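Local coordinates for protein phosphoribosylaminoimidazole-succinocarboxamide synthase (Ehrlichia chaffeensis str. Arkansas, PDB 3KRE) that catalyses the ATP-dependent joining of L-aspartate to 5-amino-1-(5-phospho-D-ribosyl)imidazole-4-carboxylate, forming SAICAR in de novo purine biosynthesis, at residues A[167-179]-A[199-212]. Sequence-based numbering, arbitrary orientation.
Sequences QELEKIKILSLKI and LEFGKLHNDEQSDL. With EDO (1,2-ethanediol), chain M.
Helix 167-179 packs against strand 201-204 and the loop that follows it; the axes of helix and strand approach to 11.7 Å with N-to-C directions at 125°, I172 lying closest to L212 and S176 to L199 along the backbones. The contact illustrates how an amphipathic helix seats on a sheet: apolar side chains run from I172 to I179, and salt bridges from E168 and K171 close the N-terminal end. I172 is central. Its CG1, anti to the backbone N (chi1 -155°), lies over one face of the F201 ring, 4.0 Å from the centroid in a CH-pi contact, while its CB meets L212 CD1. L175 CD1 bridges F201 CE1 and L212 CB, and I179 meets L199 tip to tip, CD1 to CD1 at 3.8 Å. S176 OG turns back to I172 O (2.8 Å), which also accepts S176 N from the opposite face. At the polar end K203 NZ forms a salt bridge with E168 OE2 at 2.7 Å, on the syn lone pair of that oxygen; one water joins E168 OE1 to K203 NZ, another E168 OE2 to S210 O. K171, bent at chi2 (73°) and again at chi4, places NZ in a salt bridge with D211, 2.9 Å from OD2, which K88 also engages, and in a weak bond to OD1. Beyond the interface, S176 and L199 touch strand 110-115, antiparallel partner of strand 192-204, while F141 of strand 133-143 packs on I172.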
loop_
_atom_site.group_PDB
_atom_site.type_symbol
_atom_site.label_atom_id
_atom_site.label_comp_id
_atom_site.label_asym_id
_atom_site.label_seq_id
_atom_site.Cartn_x
_atom_site.Cartn_y
_atom_site.Cartn_z
ATOM N N GLN A 167 20.342 2.214 -10.877
ATOM C CA GLN A 167 20.517 1.186 -9.822
ATOM C C GLN A 167 19.273 1.096 -8.902
ATOM O O GLN A 167 18.811 -0.003 -8.582
ATOM C CB GLN A 167 21.784 1.434 -8.971
ATOM N N GLU A 168 18.741 2.242 -8.497
ATOM C CA GLU A 168 17.516 2.301 -7.674
ATOM C C GLU A 168 16.301 1.716 -8.368
ATOM O O GLU A 168 15.476 1.065 -7.732
ATOM C CB GLU A 168 17.201 3.739 -7.250
ATOM C CG GLU A 168 18.239 4.292 -6.290
ATOM C CD GLU A 168 18.049 5.756 -5.984
ATOM O OE1 GLU A 168 17.572 6.516 -6.872
ATOM O OE2 GLU A 168 18.375 6.132 -4.838
ATOM N N LEU A 169 16.189 1.933 -9.681
ATOM C CA LEU A 169 15.040 1.440 -10.391
ATOM C C LEU A 169 15.118 -0.089 -10.476
ATOM O O LEU A 169 14.114 -0.797 -10.283
ATOM C CB LEU A 169 14.917 2.130 -11.760
ATOM C CG LEU A 169 13.739 1.814 -12.674
ATOM C CD1 LEU A 169 12.448 1.896 -11.925
ATOM C CD2 LEU A 169 13.759 2.773 -13.845
ATOM N N GLU A 170 16.303 -0.631 -10.747
ATOM C CA GLU A 170 16.407 -2.089 -10.741
ATOM C C GLU A 170 16.099 -2.602 -9.320
ATOM O O GLU A 170 15.417 -3.614 -9.154
ATOM C CB GLU A 170 17.786 -2.538 -11.232
ATOM C CG GLU A 170 18.156 -4.032 -10.959
ATOM C CD GLU A 170 17.234 -5.130 -11.542
ATOM O OE1 GLU A 170 15.959 -5.016 -11.584
ATOM O OE2 GLU A 170 17.820 -6.202 -11.889
ATOM N N LYS A 171 16.610 -1.911 -8.303
ATOM C CA LYS A 171 16.378 -2.339 -6.907
ATOM C C LYS A 171 14.881 -2.301 -6.552
ATOM O O LYS A 171 14.356 -3.223 -5.943
ATOM C CB LYS A 171 17.168 -1.471 -5.943
ATOM C CG LYS A 171 17.021 -1.811 -4.478
ATOM C CD LYS A 171 17.745 -3.078 -4.065
ATOM C CE LYS A 171 17.904 -3.155 -2.523
ATOM N NZ LYS A 171 19.050 -2.346 -1.944
ATOM N N ILE A 172 14.197 -1.243 -6.957
ATOM C CA ILE A 172 12.791 -1.102 -6.594
ATOM C C ILE A 172 11.962 -2.238 -7.186
ATOM O O ILE A 172 11.006 -2.727 -6.568
ATOM C CB ILE A 172 12.255 0.311 -6.953
ATOM C CG1 ILE A 172 11.073 0.684 -6.062
ATOM C CG2 ILE A 172 11.843 0.455 -8.392
ATOM C CD1 ILE A 172 10.779 2.178 -6.123
ATOM N N LYS A 173 12.353 -2.702 -8.365
ATOM C CA LYS A 173 11.637 -3.816 -8.985
ATOM C C LYS A 173 11.943 -5.134 -8.245
ATOM O O LYS A 173 11.035 -5.954 -7.996
ATOM C CB LYS A 173 11.971 -3.903 -10.463
ATOM C CG LYS A 173 11.568 -2.638 -11.223
ATOM C CD LYS A 173 11.639 -2.833 -12.749
ATOM C CE LYS A 173 12.996 -2.691 -13.258
ATOM N NZ LYS A 173 13.014 -3.054 -14.733
ATOM N N ILE A 174 13.193 -5.322 -7.870
ATOM C CA ILE A 174 13.592 -6.547 -7.141
ATOM C C ILE A 174 12.847 -6.584 -5.788
ATOM O O ILE A 174 12.265 -7.632 -5.386
ATOM C CB ILE A 174 15.103 -6.594 -6.910
ATOM C CG1 ILE A 174 15.843 -6.859 -8.236
ATOM C CG2 ILE A 174 15.459 -7.638 -5.828
ATOM C CD1 ILE A 174 17.364 -6.552 -8.137
ATOM N N LEU A 175 12.842 -5.450 -5.098
ATOM C CA LEU A 175 12.181 -5.348 -3.788
ATOM C C LEU A 175 10.683 -5.571 -3.928
ATOM O O LEU A 175 10.082 -6.257 -3.092
ATOM C CB LEU A 175 12.442 -3.972 -3.128
ATOM C CG LEU A 175 13.869 -3.704 -2.657
ATOM C CD1 LEU A 175 14.023 -2.214 -2.170
ATOM C CD2 LEU A 175 14.315 -4.711 -1.539
ATOM N N SER A 176 10.078 -4.963 -4.955
ATOM C CA SER A 176 8.643 -5.106 -5.199
ATOM C C SER A 176 8.260 -6.552 -5.431
ATOM O O SER A 176 7.258 -7.039 -4.872
ATOM C CB SER A 176 8.181 -4.180 -6.356
ATOM O OG SER A 176 8.315 -2.828 -5.967
ATOM N N LEU A 177 9.023 -7.275 -6.244
ATOM C CA LEU A 177 8.763 -8.682 -6.479
ATOM C C LEU A 177 9.001 -9.546 -5.218
ATOM O O LEU A 177 8.278 -10.521 -4.984
ATOM C CB LEU A 177 9.615 -9.192 -7.665
ATOM C CG LEU A 177 9.236 -8.533 -8.994
ATOM C CD1 LEU A 177 10.197 -8.909 -10.149
ATOM C CD2 LEU A 177 7.751 -8.919 -9.317
ATOM N N LYS A 178 10.020 -9.219 -4.432
ATOM C CA LYS A 178 10.288 -9.954 -3.192
ATOM C C LYS A 178 9.118 -9.728 -2.213
ATOM O O LYS A 178 8.615 -10.681 -1.599
ATOM C CB LYS A 178 11.624 -9.522 -2.567
ATOM C CG LYS A 178 11.990 -10.200 -1.223
ATOM C CD LYS A 178 13.475 -9.893 -0.773
ATOM C CE LYS A 178 13.701 -10.279 0.736
ATOM N NZ LYS A 178 15.069 -9.957 1.248
ATOM N N ILE A 179 8.689 -8.486 -2.113
ATOM C CA ILE A 179 7.539 -8.125 -1.268
ATOM C C ILE A 179 6.305 -8.880 -1.749
ATOM O O ILE A 179 5.533 -9.413 -0.936
ATOM C CB ILE A 179 7.328 -6.574 -1.228
ATOM C CG1 ILE A 179 8.455 -5.916 -0.442
ATOM C CG2 ILE A 179 5.940 -6.214 -0.593
ATOM C CD1 ILE A 179 8.648 -4.413 -0.680
ATOM N N LEU A 199 2.721 0.026 -3.739
ATOM C CA LEU A 199 3.777 0.378 -2.811
ATOM C C LEU A 199 4.277 1.792 -3.076
ATOM O O LEU A 199 4.243 2.267 -4.216
ATOM C CB LEU A 199 4.983 -0.554 -2.988
ATOM C CG LEU A 199 4.725 -2.033 -2.770
ATOM C CD1 LEU A 199 6.045 -2.813 -3.017
ATOM C CD2 LEU A 199 4.147 -2.285 -1.334
ATOM N N GLU A 200 4.769 2.445 -2.028
ATOM C CA GLU A 200 5.513 3.684 -2.138
ATOM C C GLU A 200 6.760 3.554 -1.315
ATOM O O GLU A 200 6.749 2.919 -0.245
ATOM C CB GLU A 200 4.696 4.875 -1.590
ATOM C CG GLU A 200 3.481 5.154 -2.444
ATOM C CD GLU A 200 2.646 6.294 -1.895
ATOM O OE1 GLU A 200 3.219 7.237 -1.296
ATOM O OE2 GLU A 200 1.423 6.251 -2.117
ATOM N N PHE A 201 7.822 4.176 -1.800
ATOM C CA PHE A 201 9.101 4.128 -1.121
ATOM C C PHE A 201 9.585 5.542 -0.862
ATOM O O PHE A 201 9.218 6.478 -1.574
ATOM C CB PHE A 201 10.122 3.428 -1.996
ATOM C CG PHE A 201 9.883 1.917 -2.166
ATOM C CD1 PHE A 201 10.560 0.987 -1.388
ATOM C CD2 PHE A 201 8.996 1.453 -3.133
ATOM C CE1 PHE A 201 10.322 -0.395 -1.578
ATOM C CE2 PHE A 201 8.768 0.069 -3.289
ATOM C CZ PHE A 201 9.449 -0.814 -2.539
ATOM N N GLY A 202 10.490 5.667 0.103
ATOM C CA GLY A 202 11.143 6.937 0.373
ATOM C C GLY A 202 12.591 6.716 0.767
ATOM O O GLY A 202 13.060 5.582 0.838
ATOM N N LYS A 203 13.299 7.806 0.952
ATOM C CA LYS A 203 14.701 7.731 1.283
ATOM C C LYS A 203 14.962 8.591 2.493
ATOM O O LYS A 203 14.231 9.597 2.732
ATOM C CB LYS A 203 15.550 8.188 0.101
ATOM C CG LYS A 203 15.527 7.206 -1.054
ATOM C CD LYS A 203 16.727 7.345 -1.952
ATOM C CE LYS A 203 16.564 8.373 -3.004
ATOM N NZ LYS A 203 17.877 8.519 -3.780
ATOM N N LEU A 204 15.987 8.174 3.254
ATOM C CA LEU A 204 16.385 8.912 4.443
ATOM C C LEU A 204 16.838 10.289 4.072
ATOM O O LEU A 204 17.521 10.546 3.042
ATOM C CB LEU A 204 17.463 8.225 5.282
ATOM C CG LEU A 204 17.274 6.776 5.757
ATOM C CD1 LEU A 204 18.573 6.194 6.308
ATOM C CD2 LEU A 204 16.145 6.696 6.795
ATOM N N HIS A 205 16.392 11.170 4.962
ATOM C CA HIS A 205 16.885 12.509 5.157
ATOM C C HIS A 205 18.332 12.579 5.034
ATOM O O HIS A 205 19.032 11.858 5.755
ATOM C CB HIS A 205 16.676 12.989 6.585
ATOM N N ASN A 206 18.769 13.493 4.186
ATOM C CA ASN A 206 20.122 13.980 4.289
ATOM C C ASN A 206 21.129 12.856 4.064
ATOM O O ASN A 206 22.264 12.944 4.508
ATOM C CB ASN A 206 20.354 14.568 5.679
ATOM C CG ASN A 206 19.471 15.790 5.993
ATOM O OD1 ASN A 206 18.782 16.345 5.127
ATOM N ND2 ASN A 206 19.553 16.244 7.223
ATOM N N ASP A 207 20.708 11.815 3.366
ATOM C CA ASP A 207 21.600 10.729 3.048
ATOM C C ASP A 207 21.434 10.451 1.574
ATOM O O ASP A 207 20.473 9.851 1.173
ATOM C CB ASP A 207 21.239 9.531 3.913
ATOM C CG ASP A 207 22.090 8.316 3.631
ATOM O OD1 ASP A 207 22.951 8.364 2.739
ATOM O OD2 ASP A 207 21.847 7.313 4.320
ATOM N N GLU A 208 22.399 10.904 0.778
ATOM C CA GLU A 208 22.310 10.777 -0.697
ATOM C C GLU A 208 22.557 9.335 -1.126
ATOM O O GLU A 208 22.301 8.987 -2.277
ATOM C CB GLU A 208 23.292 11.745 -1.399
ATOM C CG GLU A 208 24.805 11.387 -1.453
ATOM C CD GLU A 208 25.609 11.541 -0.129
ATOM O OE1 GLU A 208 25.016 11.818 0.931
ATOM O OE2 GLU A 208 26.872 11.358 -0.177
ATOM N N GLN A 209 23.024 8.503 -0.204
ATOM C CA GLN A 209 23.215 7.062 -0.475
ATOM C C GLN A 209 22.186 6.189 0.233
ATOM O O GLN A 209 22.350 4.964 0.327
ATOM C CB GLN A 209 24.634 6.644 -0.072
ATOM C CG GLN A 209 25.728 7.370 -0.851
ATOM C CD GLN A 209 25.718 7.030 -2.316
ATOM O OE1 GLN A 209 25.172 6.006 -2.708
ATOM N NE2 GLN A 209 26.337 7.870 -3.131
ATOM N N SER A 210 21.098 6.809 0.683
ATOM C CA SER A 210 20.021 6.097 1.352
ATOM C C SER A 210 19.520 4.942 0.476
ATOM O O SER A 210 19.390 5.090 -0.736
ATOM C CB SER A 210 18.865 7.053 1.602
ATOM O OG SER A 210 17.805 6.415 2.248
ATOM N N ASP A 211 19.239 3.806 1.087
ATOM C CA ASP A 211 18.538 2.742 0.359
ATOM C C ASP A 211 17.047 3.139 0.317
ATOM O O ASP A 211 16.645 4.179 0.858
ATOM C CB ASP A 211 18.792 1.395 1.036
ATOM C CG ASP A 211 18.553 0.180 0.127
ATOM O OD1 ASP A 211 18.076 0.305 -1.033
ATOM O OD2 ASP A 211 18.879 -0.929 0.610
ATOM N N LEU A 212 16.244 2.324 -0.364
ATOM C CA LEU A 212 14.840 2.569 -0.552
ATOM C C LEU A 212 14.083 1.949 0.623
ATOM O O LEU A 212 14.248 0.755 0.923
ATOM C CB LEU A 212 14.393 1.927 -1.876
ATOM C CG LEU A 212 15.057 2.492 -3.132
ATOM C CD1 LEU A 212 14.643 1.664 -4.403
ATOM C CD2 LEU A 212 14.731 3.984 -3.281
HETATM C C1 EDO M . 17.140 17.018 1.481
HETATM O O1 EDO M . 18.035 17.239 2.590
HETATM C C2 EDO M . 16.235 15.791 1.645
HETATM O O2 EDO M . 16.429 15.121 2.907
HETATM O O HOH W 1 18.064 9.022 -6.624
HETATM O O HOH W 2 18.565 4.070 -3.101
#